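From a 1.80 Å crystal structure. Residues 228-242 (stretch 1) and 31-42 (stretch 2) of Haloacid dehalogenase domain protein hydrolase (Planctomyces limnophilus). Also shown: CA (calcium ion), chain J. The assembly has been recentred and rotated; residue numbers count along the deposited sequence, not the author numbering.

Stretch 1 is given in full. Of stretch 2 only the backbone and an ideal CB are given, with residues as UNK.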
ATOM      1  N   PRO A 228      -2.828  -0.002 -13.248  1.00 17.89           N
ATOM      2  CA  PRO A 228      -2.536  -1.377 -13.686  1.00 18.40           C
ATOM      3  C   PRO A 228      -2.667  -1.540 -15.200  1.00 18.87           C
ATOM      4  O   PRO A 228      -3.409  -0.795 -15.838  1.00 18.15           O
ATOM      5  CB  PRO A 228      -3.593  -2.222 -12.955  1.00 16.98           C
ATOM      6  CG  PRO A 228      -4.009  -1.377 -11.780  1.00 18.93           C
ATOM      7  CD  PRO A 228      -3.933   0.038 -12.275  1.00 18.68           C
ATOM      8  N   VAL A 229      -1.951  -2.506 -15.763  1.00 18.19           N
ATOM      9  CA  VAL A 229      -2.071  -2.802 -17.193  1.00 18.03           C
ATOM     10  C   VAL A 229      -3.082  -3.915 -17.481  1.00 17.39           C
ATOM     11  O   VAL A 229      -3.416  -4.174 -18.640  1.00 19.42           O
ATOM     12  CB  VAL A 229      -0.701  -3.135 -17.822  1.00 18.56           C
ATOM     13  CG1 VAL A 229       0.276  -1.990 -17.574  1.00 22.53           C
ATOM     14  CG2 VAL A 229      -0.162  -4.452 -17.287  1.00 19.21           C
HETATM   15  N   MSE A 230      -3.575  -4.562 -16.427  1.00 16.50           N
HETATM   16  CA  MSE A 230      -4.609  -5.585 -16.556  1.00 16.75           C
HETATM   17  C   MSE A 230      -5.428  -5.646 -15.296  1.00 16.79           C
HETATM   18  O   MSE A 230      -4.930  -5.342 -14.216  1.00 16.96           O
HETATM   19  CB  MSE A 230      -3.907  -6.912 -16.821  1.00 17.57           C
HETATM   20  CG  MSE A 230      -4.843  -8.070 -17.087  1.00 19.47           C
HETATM   21 SE   MSE A 230      -3.708  -9.630 -17.524  1.00 25.70          SE
HETATM   22  CE  MSE A 230      -5.054 -11.043 -17.263  1.00 24.30           C
ATOM     23  N   ALA A 231      -6.699  -6.011 -15.435  1.00 18.65           N
ATOM     24  CA  ALA A 231      -7.583  -6.181 -14.289  1.00 19.37           C
ATOM     25  C   ALA A 231      -8.628  -7.234 -14.587  1.00 18.76           C
ATOM     26  O   ALA A 231      -9.088  -7.362 -15.720  1.00 19.00           O
ATOM     27  CB  ALA A 231      -8.249  -4.868 -13.914  1.00 19.45           C
ATOM     28  N   VAL A 232      -8.989  -7.987 -13.555  1.00 19.33           N
ATOM     29  CA  VAL A 232     -10.028  -8.989 -13.647  1.00 19.59           C
ATOM     30  C   VAL A 232     -11.024  -8.801 -12.505  1.00 18.97           C
ATOM     31  O   VAL A 232     -10.641  -8.695 -11.337  1.00 17.61           O
ATOM     32  CB  VAL A 232      -9.467 -10.425 -13.604  1.00 21.73           C
ATOM     33  CG1 VAL A 232     -10.573 -11.426 -13.905  1.00 21.89           C
ATOM     34  CG2 VAL A 232      -8.300 -10.576 -14.578  1.00 22.00           C
ATOM     35  N   GLY A 233     -12.301  -8.755 -12.863  1.00 18.06           N
ATOM     36  CA  GLY A 233     -13.382  -8.626 -11.896  1.00 17.58           C
ATOM     37  C   GLY A 233     -14.524  -9.537 -12.287  1.00 20.35           C
ATOM     38  O   GLY A 233     -14.367 -10.387 -13.175  1.00 19.05           O
ATOM     39  N   ASN A 234     -15.670  -9.377 -11.625  1.00 19.36           N
ATOM     40  CA  ASN A 234     -16.856 -10.171 -11.959  1.00 19.57           C
ATOM     41  C   ASN A 234     -18.193  -9.457 -11.752  1.00 19.35           C
ATOM     42  O   ASN A 234     -19.226  -9.985 -12.146  1.00 19.66           O
ATOM     43  CB  ASN A 234     -16.889 -11.456 -11.139  1.00 20.39           C
ATOM     44  CG  ASN A 234     -17.215 -11.198  -9.683  1.00 20.71           C
ATOM     45  OD1 ASN A 234     -16.449 -10.556  -8.978  1.00 23.44           O
ATOM     46  ND2 ASN A 234     -18.366 -11.681  -9.233  1.00 21.53           N
ATOM     47  N   SER A 235     -18.193  -8.283 -11.130  1.00 19.26           N
ATOM     48  CA  SER A 235     -19.454  -7.638 -10.779  1.00 18.95           C
ATOM     49  C   SER A 235     -19.444  -6.161 -11.136  1.00 20.05           C
ATOM     50  O   SER A 235     -18.417  -5.597 -11.520  1.00 18.47           O
ATOM     51  CB  SER A 235     -19.720  -7.822  -9.286  1.00 19.77           C
ATOM     52  OG  SER A 235     -18.930  -6.923  -8.518  1.00 22.17           O
ATOM     53  N   ASP A 236     -20.598  -5.527 -10.997  1.00 21.12           N
ATOM     54  CA  ASP A 236     -20.708  -4.105 -11.282  1.00 19.92           C
ATOM     55  C   ASP A 236     -19.863  -3.242 -10.343  1.00 20.12           C
ATOM     56  O   ASP A 236     -19.482  -2.142 -10.709  1.00 20.60           O
ATOM     57  CB  ASP A 236     -22.171  -3.668 -11.267  1.00 21.12           C
ATOM     58  CG  ASP A 236     -22.934  -4.142 -12.493  1.00 24.28           C
ATOM     59  OD1 ASP A 236     -22.344  -4.822 -13.380  1.00 23.84           O
ATOM     60  OD2 ASP A 236     -24.144  -3.832 -12.576  1.00 25.44           O
ATOM     61  N   GLY A 237     -19.564  -3.750  -9.147  1.00 19.59           N
ATOM     62  CA  GLY A 237     -18.610  -3.102  -8.248  1.00 20.12           C
ATOM     63  C   GLY A 237     -17.186  -2.990  -8.787  1.00 18.32           C
ATOM     64  O   GLY A 237     -16.389  -2.224  -8.253  1.00 18.63           O
ATOM     65  N   ASP A 238     -16.876  -3.742  -9.847  1.00 18.48           N
ATOM     66  CA  ASP A 238     -15.577  -3.696 -10.522  1.00 19.11           C
ATOM     67  C   ASP A 238     -15.529  -2.769 -11.741  1.00 19.13           C
ATOM     68  O   ASP A 238     -14.478  -2.645 -12.380  1.00 18.78           O
ATOM     69  CB  ASP A 238     -15.190  -5.115 -10.972  1.00 19.07           C
ATOM     70  CG  ASP A 238     -14.974  -6.047  -9.808  1.00 19.91           C
ATOM     71  OD1 ASP A 238     -14.207  -5.668  -8.901  1.00 20.37           O
ATOM     72  OD2 ASP A 238     -15.560  -7.150  -9.800  1.00 18.79           O
ATOM     73  N   TYR A 239     -16.643  -2.105 -12.048  1.00 17.94           N
ATOM     74  CA  TYR A 239     -16.762  -1.303 -13.274  1.00 18.95           C
ATOM     75  C   TYR A 239     -15.676  -0.234 -13.366  1.00 16.83           C
ATOM     76  O   TYR A 239     -14.995  -0.136 -14.374  1.00 18.25           O
ATOM     77  CB  TYR A 239     -18.147  -0.641 -13.369  1.00 18.74           C
ATOM     78  CG  TYR A 239     -18.494  -0.067 -14.735  1.00 18.01           C
ATOM     79  CD1 TYR A 239     -17.885   1.093 -15.201  1.00 19.80           C
ATOM     80  CD2 TYR A 239     -19.458  -0.665 -15.542  1.00 20.00           C
ATOM     81  CE1 TYR A 239     -18.202   1.628 -16.441  1.00 20.63           C
ATOM     82  CE2 TYR A 239     -19.788  -0.131 -16.783  1.00 19.99           C
ATOM     83  CZ  TYR A 239     -19.150   1.013 -17.226  1.00 19.87           C
ATOM     84  OH  TYR A 239     -19.455   1.563 -18.453  1.00 23.80           O
ATOM     85  N   GLU A 240     -15.526   0.572 -12.315  1.00 16.42           N
ATOM     86  CA  GLU A 240     -14.539   1.647 -12.326  1.00 17.75           C
ATOM     87  C   GLU A 240     -13.099   1.129 -12.383  1.00 16.77           C
ATOM     88  O   GLU A 240     -12.268   1.714 -13.069  1.00 18.79           O
ATOM     89  CB  GLU A 240     -14.737   2.598 -11.143  1.00 18.46           C
ATOM     90  CG  GLU A 240     -16.010   3.443 -11.237  1.00 19.03           C
ATOM     91  CD  GLU A 240     -17.217   2.837 -10.537  1.00 21.33           C
ATOM     92  OE1 GLU A 240     -17.244   1.603 -10.281  1.00 20.39           O
ATOM     93  OE2 GLU A 240     -18.155   3.617 -10.248  1.00 22.47           O
HETATM   94  N   MSE A 241     -12.806   0.031 -11.688  1.00 17.16           N
HETATM   95  CA  MSE A 241     -11.468  -0.568 -11.768  1.00 16.48           C
HETATM   96  C   MSE A 241     -11.145  -0.957 -13.205  1.00 16.76           C
HETATM   97  O   MSE A 241     -10.074  -0.632 -13.710  1.00 18.00           O
HETATM   98  CB  MSE A 241     -11.325  -1.766 -10.829  1.00 17.07           C
HETATM   99  CG  MSE A 241      -9.985  -2.466 -11.059  1.00 18.06           C
HETATM  100 SE   MSE A 241      -9.762  -4.008  -9.856  1.00 21.79          SE
HETATM  101  CE  MSE A 241     -11.096  -5.232 -10.644  1.00 21.09           C
ATOM    102  N   LEU A 242     -12.053  -1.658 -13.875  1.00 16.71           N
ATOM    103  CA  LEU A 242     -11.820  -2.090 -15.260  1.00 18.17           C
ATOM    104  C   LEU A 242     -11.694  -0.890 -16.204  1.00 19.59           C
ATOM    105  O   LEU A 242     -10.804  -0.842 -17.053  1.00 18.75           O
ATOM    106  CB  LEU A 242     -12.939  -3.020 -15.724  1.00 21.44           C
ATOM    107  CG  LEU A 242     -13.061  -4.362 -14.981  1.00 23.19           C
ATOM    108  CD1 LEU A 242     -14.397  -5.035 -15.268  1.00 25.93           C
ATOM    109  CD2 LEU A 242     -11.921  -5.288 -15.337  1.00 26.41           C
ATOM    110  N   UNK A  31       5.393  -3.404 -25.470  1.00 24.22           N
ATOM    111  CA  UNK A  31       6.243  -3.840 -24.371  1.00 24.50           C
ATOM    112  C   UNK A  31       6.065  -2.933 -23.149  1.00 23.39           C
ATOM    113  O   UNK A  31       6.135  -1.717 -23.256  1.00 24.06           O
ATOM    114  CB  UNK A  31       7.709  -3.859 -24.810  1.00 24.50           C
ATOM    115  N   UNK A  32       5.795  -3.551 -22.007  1.00 23.52           N
ATOM    116  CA  UNK A  32       5.702  -2.849 -20.741  1.00 22.70           C
ATOM    117  C   UNK A  32       6.897  -3.265 -19.894  1.00 20.95           C
ATOM    118  O   UNK A  32       7.099  -4.460 -19.659  1.00 23.70           O
ATOM    119  CB  UNK A  32       4.380  -3.146 -20.030  1.00 22.70           C
ATOM    120  N   UNK A  33       7.695  -2.287 -19.427  1.00 22.20           N
ATOM    121  CA  UNK A  33       8.791  -2.597 -18.512  1.00 25.95           C
ATOM    122  C   UNK A  33       8.301  -3.411 -17.320  1.00 23.25           C
ATOM    123  O   UNK A  33       7.179  -3.209 -16.866  1.00 21.98           O
ATOM    124  CB  UNK A  33       9.460  -1.309 -18.028  1.00 25.95           C
ATOM    125  N   UNK A  34       9.140  -4.324 -16.834  1.00 23.04           N
ATOM    126  CA  UNK A  34       8.779  -5.228 -15.740  1.00 22.40           C
ATOM    127  C   UNK A  34       8.160  -4.484 -14.562  1.00 21.11           C
ATOM    128  O   UNK A  34       7.136  -4.907 -14.051  1.00 23.36           O
ATOM    129  CB  UNK A  34      10.012  -6.002 -15.270  1.00 22.40           C
ATOM    130  N   UNK A  35       8.778  -3.381 -14.148  1.00 22.74           N
ATOM    131  CA  UNK A  35       8.293  -2.596 -13.000  1.00 24.76           C
ATOM    132  C   UNK A  35       6.856  -2.070 -13.155  1.00 24.07           C
ATOM    133  O   UNK A  35       6.213  -1.749 -12.158  1.00 25.52           O
ATOM    134  CB  UNK A  35       9.232  -1.410 -12.769  1.00 24.76           C
ATOM    135  N   UNK A  36       6.365  -1.974 -14.392  1.00 22.71           N
ATOM    136  CA  UNK A  36       5.017  -1.454 -14.662  1.00 22.14           C
ATOM    137  C   UNK A  36       3.950  -2.549 -14.822  1.00 20.64           C
ATOM    138  O   UNK A  36       2.761  -2.244 -14.976  1.00 21.75           O
ATOM    139  CB  UNK A  36       5.049  -0.597 -15.929  1.00 22.14           C
ATOM    140  N   UNK A  37       4.362  -3.814 -14.770  1.00 19.30           N
ATOM    141  CA  UNK A  37       3.447  -4.938 -14.985  1.00 19.54           C
ATOM    142  C   UNK A  37       2.607  -5.242 -13.747  1.00 20.39           C
ATOM    143  O   UNK A  37       2.839  -6.223 -13.039  1.00 21.60           O
ATOM    144  CB  UNK A  37       4.235  -6.185 -15.391  1.00 19.54           C
ATOM    145  N   UNK A  38       1.628  -4.381 -13.505  1.00 19.93           N
ATOM    146  CA  UNK A  38       0.722  -4.491 -12.366  1.00 19.32           C
ATOM    147  C   UNK A  38      -0.601  -5.031 -12.875  1.00 19.53           C
ATOM    148  O   UNK A  38      -1.158  -4.506 -13.854  1.00 20.05           O
ATOM    149  CB  UNK A  38       0.536  -3.146 -11.661  1.00 19.32           C
ATOM    150  N   UNK A  39      -1.101  -6.071 -12.214  1.00 17.33           N
ATOM    151  CA  UNK A  39      -2.416  -6.635 -12.510  1.00 18.21           C
ATOM    152  C   UNK A  39      -3.237  -6.730 -11.227  1.00 17.63           C
ATOM    153  O   UNK A  39      -2.726  -7.151 -10.189  1.00 17.30           O
ATOM    154  CB  UNK A  39      -2.283  -8.011 -13.166  1.00 18.21           C
ATOM    155  N   UNK A  40      -4.504  -6.321 -11.310  1.00 17.56           N
ATOM    156  CA  UNK A  40      -5.395  -6.291 -10.154  1.00 16.69           C
ATOM    157  C   UNK A  40      -6.581  -7.232 -10.337  1.00 17.95           C
ATOM    158  O   UNK A  40      -7.201  -7.281 -11.405  1.00 21.10           O
ATOM    159  CB  UNK A  40      -5.893  -4.865  -9.907  1.00 16.69           C
ATOM    160  N   UNK A  41      -6.883  -7.973  -9.277  1.00 16.87           N
ATOM    161  CA  UNK A  41      -7.994  -8.914  -9.236  1.00 18.30           C
ATOM    162  C   UNK A  41      -8.931  -8.557  -8.092  1.00 18.47           C
ATOM    163  O   UNK A  41      -8.487  -8.320  -6.971  1.00 17.35           O
ATOM    164  CB  UNK A  41      -7.486 -10.350  -9.087  1.00 18.30           C
ATOM    165  N   UNK A  42     -10.232  -8.569  -8.352  1.00 18.83           N
ATOM    166  CA  UNK A  42     -11.187  -8.704  -7.261  1.00 19.71           C
ATOM    167  C   UNK A  42     -11.009 -10.103  -6.651  1.00 19.41           C
ATOM    168  O   UNK A  42     -10.420 -10.994  -7.284  1.00 18.88           O
ATOM    169  CB  UNK A  42     -12.621  -8.484  -7.748  1.00 19.71           C
TER
HETATM  170 CA    CA J 409     -16.743  -9.428  -6.859  1.00 55.54          CA

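Position 31 lies beyond the reach of stretch 1, which sets no preference there. It is F31.

At 32, CA-to-CB points toward stretch 1, and the ideal CB is 4.9 Å from V229 CG1. A modest apolar side chain suits. The residue is V32, and its CG1 packs 4.2 Å from V229 CG1.

Positions 33 to 35 are out of reach. Position 33 has phi -52°, which proline or many others allow; 34 and 35 have the angles of a 3-10 turn. They are P33, V34 and S35.

At 36, CA-to-CB points sideways, and stretch 1 offers only the edge of V229. Many residues would do. It is E36; its backbone O lies 3.6 Å from V229 CG1.

At 37, CA-to-CB points away, so a long or polar side chain is free to go elsewhere. R37 turns back on its own stretch, with NE donating to V32 O at 2.8 Å.

From 38 the backbone runs parallel to strand 230-233. At 38, the ideal CB is 4.1 Å from P228 CA, which favours an apolar group. It is I38: CG2 meets P228 CB at 4.0 Å, and V229 N donates to I38 O at 2.9 Å.

Position 39 pairs with M230, its CB on the same face of the sheet. The extended backbone and the apolar neighbour suit a beta-branched or other apolar residue. V39 places CG2 3.7 Å from M230 CB.

At 40, CB lies on the A231 face, with M241 SE at 4.0 Å and P228 CG at 4.4 Å. The space is small and mostly apolar; valine, threonine, serine or alanine could all be considered. It is T40. CG2 lies 3.6 Å from P228 CG, and OG1 lies 3.5 Å from M241 SE, with no hydrogen-bond partner in the model. The backbone is tied to strand 230-233 twice: T40 N donates to M230 O (3.1 Å), and V232 N donates to T40 O (2.9 Å).

Position 41 pairs with V232, again on the M230 face. An apolar side chain, aromatic or aliphatic, fits. F41 brings CE2 to 3.6 Å from V232 CG2.

At 42, CA-to-CB points toward stretch 1, with D238 OD1 3.4 Å from the ideal CB. A carboxylate would seem unwelcome there, but the calcium, already bound by N234 OD1 at 2.4 Å, calls for another oxygen ligand: aspartate, perhaps asparagine. It is D42. OD2 binds the calcium at 2.3 Å, and the cation offsets the nearby acceptor D238 OD2, 3.1 Å from D42 OD2. D42 N donates to V232 O at 3.0 Å.

Stretch 2 (31-42) FVPVSERIVTFD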
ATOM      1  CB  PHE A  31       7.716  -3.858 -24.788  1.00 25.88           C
ATOM      2  CG  PHE A  31       8.648  -4.278 -23.689  1.00 25.69           C
ATOM      3  CD1 PHE A  31       8.844  -5.620 -23.410  1.00 25.34           C
ATOM      4  CD2 PHE A  31       9.326  -3.335 -22.937  1.00 25.63           C
ATOM      5  CE1 PHE A  31       9.705  -6.014 -22.402  1.00 26.99           C
ATOM      6  CE2 PHE A  31      10.186  -3.722 -21.925  1.00 26.35           C
ATOM      7  CZ  PHE A  31      10.375  -5.062 -21.656  1.00 24.34           C
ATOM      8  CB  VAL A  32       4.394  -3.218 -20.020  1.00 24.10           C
ATOM      9  CG1 VAL A  32       4.338  -2.609 -18.628  1.00 25.96           C
ATOM     10  CG2 VAL A  32       3.206  -2.768 -20.844  1.00 25.77           C
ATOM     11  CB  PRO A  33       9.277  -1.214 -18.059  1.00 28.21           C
ATOM     12  CG  PRO A  33       8.887  -0.300 -19.164  1.00 30.76           C
ATOM     13  CD  PRO A  33       7.591  -0.842 -19.693  1.00 26.61           C
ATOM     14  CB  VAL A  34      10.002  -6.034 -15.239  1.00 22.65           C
ATOM     15  CG1 VAL A  34       9.706  -6.732 -13.913  1.00 23.01           C
ATOM     16  CG2 VAL A  34      10.424  -7.051 -16.291  1.00 24.77           C
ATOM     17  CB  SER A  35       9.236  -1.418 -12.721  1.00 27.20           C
ATOM     18  OG  SER A  35       9.205  -0.482 -13.787  1.00 32.43           O
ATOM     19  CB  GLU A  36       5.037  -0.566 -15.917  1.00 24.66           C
ATOM     20  CG  GLU A  36       5.766   0.757 -15.735  1.00 28.49           C
ATOM     21  CD  GLU A  36       5.965   1.513 -17.043  1.00 34.19           C
ATOM     22  OE1 GLU A  36       5.045   1.551 -17.891  1.00 38.03           O
ATOM     23  OE2 GLU A  36       7.052   2.076 -17.230  1.00 39.62           O
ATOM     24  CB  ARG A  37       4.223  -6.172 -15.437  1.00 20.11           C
ATOM     25  CG  ARG A  37       4.937  -5.955 -16.762  1.00 20.46           C
ATOM     26  CD  ARG A  37       5.685  -7.197 -17.208  1.00 20.90           C
ATOM     27  NE  ARG A  37       6.618  -6.853 -18.269  1.00 22.14           N
ATOM     28  CZ  ARG A  37       7.593  -7.636 -18.714  1.00 22.35           C
ATOM     29  NH1 ARG A  37       7.779  -8.855 -18.215  1.00 20.29           N
ATOM     30  NH2 ARG A  37       8.389  -7.182 -19.674  1.00 20.51           N
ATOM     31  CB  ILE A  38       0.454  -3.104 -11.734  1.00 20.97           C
ATOM     32  CG1 ILE A  38       1.756  -2.427 -11.293  1.00 22.36           C
ATOM     33  CG2 ILE A  38      -0.541  -3.207 -10.583  1.00 22.03           C
ATOM     34  CD1 ILE A  38       2.641  -3.293 -10.433  1.00 24.41           C
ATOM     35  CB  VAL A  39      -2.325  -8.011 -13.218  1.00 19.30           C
ATOM     36  CG1 VAL A  39      -1.526  -9.014 -12.407  1.00 20.10           C
ATOM     37  CG2 VAL A  39      -3.713  -8.559 -13.512  1.00 18.68           C
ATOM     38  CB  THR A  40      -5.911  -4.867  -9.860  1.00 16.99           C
ATOM     39  OG1 THR A  40      -6.520  -4.311 -11.034  1.00 17.69           O
ATOM     40  CG2 THR A  40      -4.790  -3.979  -9.389  1.00 17.48           C
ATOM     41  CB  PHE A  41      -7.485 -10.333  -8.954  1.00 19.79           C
ATOM     42  CG  PHE A  41      -6.631 -10.908 -10.047  1.00 19.57           C
ATOM     43  CD1 PHE A  41      -5.274 -10.627 -10.111  1.00 20.98           C
ATOM     44  CD2 PHE A  41      -7.179 -11.755 -10.998  1.00 21.73           C
ATOM     45  CE1 PHE A  41      -4.487 -11.160 -11.120  1.00 21.79           C
ATOM     46  CE2 PHE A  41      -6.394 -12.289 -12.011  1.00 24.45           C
ATOM     47  CZ  PHE A  41      -5.048 -11.994 -12.065  1.00 22.41           C
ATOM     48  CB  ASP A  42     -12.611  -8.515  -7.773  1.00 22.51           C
ATOM     49  CG  ASP A  42     -13.611  -8.234  -6.666  1.00 28.17           C
ATOM     50  OD1 ASP A  42     -13.240  -8.053  -5.490  1.00 27.07           O
ATOM     51  OD2 ASP A  42     -14.800  -8.184  -6.988  1.00 41.59           O
TER
HETATM   52  O   HOH W   1     -16.838  -6.630  -7.172  1.00 53.20           O
HETATM   53  O   HOH W   2     -18.560  -9.479  -5.830  1.00 35.48           O
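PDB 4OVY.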